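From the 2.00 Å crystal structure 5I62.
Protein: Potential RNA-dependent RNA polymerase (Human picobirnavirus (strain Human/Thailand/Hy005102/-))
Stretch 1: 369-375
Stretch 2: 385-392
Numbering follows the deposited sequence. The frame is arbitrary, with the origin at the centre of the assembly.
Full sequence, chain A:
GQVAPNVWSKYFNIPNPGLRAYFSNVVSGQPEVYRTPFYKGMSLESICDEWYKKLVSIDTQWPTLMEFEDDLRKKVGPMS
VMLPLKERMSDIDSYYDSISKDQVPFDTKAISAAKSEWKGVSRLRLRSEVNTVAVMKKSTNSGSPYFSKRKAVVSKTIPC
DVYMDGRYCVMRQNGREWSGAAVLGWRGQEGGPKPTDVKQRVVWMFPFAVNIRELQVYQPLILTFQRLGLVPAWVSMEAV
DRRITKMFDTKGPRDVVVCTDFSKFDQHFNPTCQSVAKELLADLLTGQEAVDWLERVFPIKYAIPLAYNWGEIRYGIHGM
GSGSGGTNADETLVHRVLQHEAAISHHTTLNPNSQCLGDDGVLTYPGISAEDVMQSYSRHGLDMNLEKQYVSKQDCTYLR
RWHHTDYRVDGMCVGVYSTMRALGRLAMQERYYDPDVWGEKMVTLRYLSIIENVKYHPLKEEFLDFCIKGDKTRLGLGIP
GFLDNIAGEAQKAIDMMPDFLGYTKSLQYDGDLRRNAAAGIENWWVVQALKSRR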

# COMPACT_ATOMS: atom_id res chain seq x y z
N SER A 369 -20.40 17.00 -1.47
CA SER A 369 -19.61 17.75 -0.51
C SER A 369 -18.79 16.78 0.33
O SER A 369 -19.11 15.60 0.42
CB SER A 369 -20.50 18.64 0.38
OG SER A 369 -21.23 17.87 1.32
N ALA A 370 -17.70 17.28 0.92
CA ALA A 370 -16.85 16.40 1.72
C ALA A 370 -17.59 15.90 2.95
O ALA A 370 -17.43 14.75 3.37
CB ALA A 370 -15.57 17.13 2.13
N GLU A 371 -18.43 16.74 3.55
CA GLU A 371 -19.10 16.30 4.76
C GLU A 371 -20.22 15.31 4.44
O GLU A 371 -20.52 14.42 5.24
CB GLU A 371 -19.59 17.50 5.56
CG GLU A 371 -20.67 18.26 4.83
CD GLU A 371 -20.13 19.28 3.81
OE1 GLU A 371 -18.87 19.36 3.65
OE2 GLU A 371 -20.93 19.98 3.15
N ASP A 372 -20.86 15.45 3.27
CA ASP A 372 -21.81 14.42 2.85
C ASP A 372 -21.11 13.08 2.62
O ASP A 372 -21.61 12.03 3.04
CB ASP A 372 -22.53 14.82 1.57
CG ASP A 372 -23.60 15.88 1.80
OD1 ASP A 372 -23.89 16.20 2.97
OD2 ASP A 372 -24.15 16.37 0.80
N VAL A 373 -19.98 13.09 1.91
CA VAL A 373 -19.24 11.85 1.69
C VAL A 373 -18.84 11.26 3.03
O VAL A 373 -19.02 10.05 3.28
CB VAL A 373 -18.01 12.11 0.79
CG1 VAL A 373 -17.08 10.90 0.78
CG2 VAL A 373 -18.43 12.46 -0.62
N MET A 374 -18.33 12.10 3.92
CA MET A 374 -17.88 11.62 5.22
C MET A 374 -19.02 10.96 5.99
O MET A 374 -18.85 9.87 6.57
CB MET A 374 -17.28 12.76 6.03
CG MET A 374 -16.19 12.32 6.99
SD MET A 374 -15.89 13.49 8.32
CE MET A 374 -17.53 13.55 9.04
N GLN A 375 -20.19 11.60 6.01
CA GLN A 375 -21.36 11.02 6.68
C GLN A 375 -21.77 9.70 6.05
O GLN A 375 -22.13 8.75 6.75
CB GLN A 375 -22.54 12.01 6.64
CG GLN A 375 -22.51 13.08 7.73
CD GLN A 375 -23.54 14.18 7.49
OE1 GLN A 375 -24.64 13.93 6.96
NE2 GLN A 375 -23.20 15.41 7.89
N ASN A 385 -11.50 12.01 9.50
CA ASN A 385 -11.32 13.32 10.12
C ASN A 385 -11.63 14.32 9.02
O ASN A 385 -10.93 14.38 8.00
CB ASN A 385 -9.89 13.39 10.68
CG ASN A 385 -9.42 14.76 11.11
OD1 ASN A 385 -10.16 15.73 11.13
ND2 ASN A 385 -8.13 14.83 11.45
N LEU A 386 -12.74 15.04 9.17
CA LEU A 386 -13.17 15.97 8.14
C LEU A 386 -12.03 16.89 7.71
O LEU A 386 -11.93 17.29 6.54
CB LEU A 386 -14.36 16.79 8.64
CG LEU A 386 -14.95 17.75 7.61
CD1 LEU A 386 -15.20 17.05 6.28
CD2 LEU A 386 -16.22 18.39 8.13
N GLU A 387 -11.12 17.20 8.65
CA GLU A 387 -10.05 18.15 8.39
C GLU A 387 -9.08 17.63 7.35
O GLU A 387 -8.36 18.41 6.71
CB GLU A 387 -9.30 18.44 9.69
CG GLU A 387 -8.78 19.85 9.79
CD GLU A 387 -9.86 20.84 10.19
OE1 GLU A 387 -11.07 20.54 10.04
OE2 GLU A 387 -9.50 21.95 10.65
N LYS A 388 -9.02 16.33 7.17
CA LYS A 388 -8.05 15.78 6.24
C LYS A 388 -8.65 15.49 4.88
O LYS A 388 -7.92 15.07 3.98
CB LYS A 388 -7.44 14.53 6.83
CG LYS A 388 -8.28 13.32 6.66
CD LYS A 388 -7.84 12.33 7.60
CE LYS A 388 -9.02 12.04 8.20
NZ LYS A 388 -8.92 10.77 9.08
N GLN A 389 -9.97 15.62 4.72
CA GLN A 389 -10.54 15.57 3.40
C GLN A 389 -10.07 16.81 2.65
O GLN A 389 -9.75 17.84 3.25
CB GLN A 389 -12.06 15.51 3.47
CG GLN A 389 -12.62 14.57 4.54
CD GLN A 389 -12.09 13.14 4.46
OE1 GLN A 389 -12.21 12.48 3.42
NE2 GLN A 389 -11.53 12.65 5.56
N TYR A 390 -9.99 16.71 1.33
CA TYR A 390 -9.58 17.84 0.51
C TYR A 390 -10.58 18.03 -0.63
O TYR A 390 -11.05 17.06 -1.22
CB TYR A 390 -8.16 17.66 -0.05
CG TYR A 390 -7.74 18.81 -0.96
CD1 TYR A 390 -7.32 20.03 -0.42
CD2 TYR A 390 -7.80 18.68 -2.34
CE1 TYR A 390 -6.96 21.09 -1.25
CE2 TYR A 390 -7.44 19.73 -3.17
CZ TYR A 390 -7.01 20.93 -2.63
OH TYR A 390 -6.65 21.96 -3.47
N VAL A 391 -10.89 19.29 -0.93
CA VAL A 391 -11.95 19.67 -1.85
C VAL A 391 -11.44 20.79 -2.75
O VAL A 391 -10.80 21.73 -2.28
CB VAL A 391 -13.21 20.09 -1.06
CG1 VAL A 391 -14.16 20.78 -1.93
CG2 VAL A 391 -13.88 18.89 -0.43
N SER A 392 -11.72 20.69 -4.05
CA SER A 392 -11.36 21.74 -5.00
C SER A 392 -12.16 21.52 -6.28
O SER A 392 -12.53 20.39 -6.60
CB SER A 392 -9.85 21.73 -5.28
OG SER A 392 -9.47 22.56 -6.38

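No hydrogen bond joins these two stretches, so the contact is one of apolar packing; several polar groups bond within their own stretch, others elsewhere in the structure. Stretch 1 is the first turn and a half of a helix. Ser369 sits at the N-cap, Ser369 OG accepting from Asp372 N at 3.1 Å. Amides in the first turn of a helix lack a partner in the helix's own i to i+4 ladder, and the cap supplies one to Asp372 N. Ser369 OG also makes a weak hydrogen bond of 2.8 Å to Glu371 OE2. From there the helical ladder begins, with Val373 N to Ser369 O at 3.0 Å and Met374 N to Ala370 O at 2.9 Å. This i to i+4 spacing places Ala370 and Met374 one turn apart on the same face of the helix, both with their CA-to-CB bonds toward stretch 2.

Stretch 2 opens with Asn385, whose CA-to-CB bond points away from the helix and whose side chain works locally. Asn385 OD1 accepts from Glu387 N at 3.0 Å, while Asn385 O takes both Lys388 N at 2.9 Å and the side-chain Gln389 NE2 at 3.1 Å. Asn385 thus helps hold the 3-10 turn that follows. Across the interface it does little more than bring its backbone near the Met374 sulfur.

Leu386 is the principal partner on this side, with Leu386 CA 6.8 Å from Glu371 CA. Its CA-to-CB bond points sideways, but with chi1 near t and chi2 near p the end of the side chain comes nearer the helix. Leu386 CD1 lies 4.2 Å from Ala370 CB and Leu386 CD2 lies 4.3 Å from Glu371 CB, so the branched end rests on the first turn. At the other end of the residue, Met374 SD packs 3.7 Å from Leu386 CB and also approaches Leu386 N at 3.6 Å. The leucine therefore spans the turn between Ala370 and Met374, and the sulfur of Met374 rests near the backbone where the 3-10 segment starts.

Glu387 and Lys388 complete that segment without touching the helix. The CA-to-CB bond of Glu387 points away, leaving its charge on an exposed side chain instead of in the apolar contact. The turn closes with Gln389 N bonded to Leu386 O at 3.2 Å, and the chain then comes back toward the start of the helix.

The CA-to-CB bond of Gln389 points toward stretch 1, and Gln389 CA is 6.6 Å from Ala370 CA. What the helix meets is the aliphatic base of the glutamine: Gln389 CB is 4.1 Å from Ala370 CB, while its amide is engaged in hydrogen bonds, including the one to Asn385 O.

In the strand the side chains alternate. The CA-to-CB bond of Tyr390 points away, and that of Val391 points toward the helix, placing Val391 CG2 3.5 Å from Ala370 CB, a tight methyl-to-methyl contact. Ser392 is beyond reach. The rule to read here is economical: one alanine receives Leu386, Gln389 and Val391, a methionine one turn later extends the contact along the leucine, and no polar group bonds across the seam.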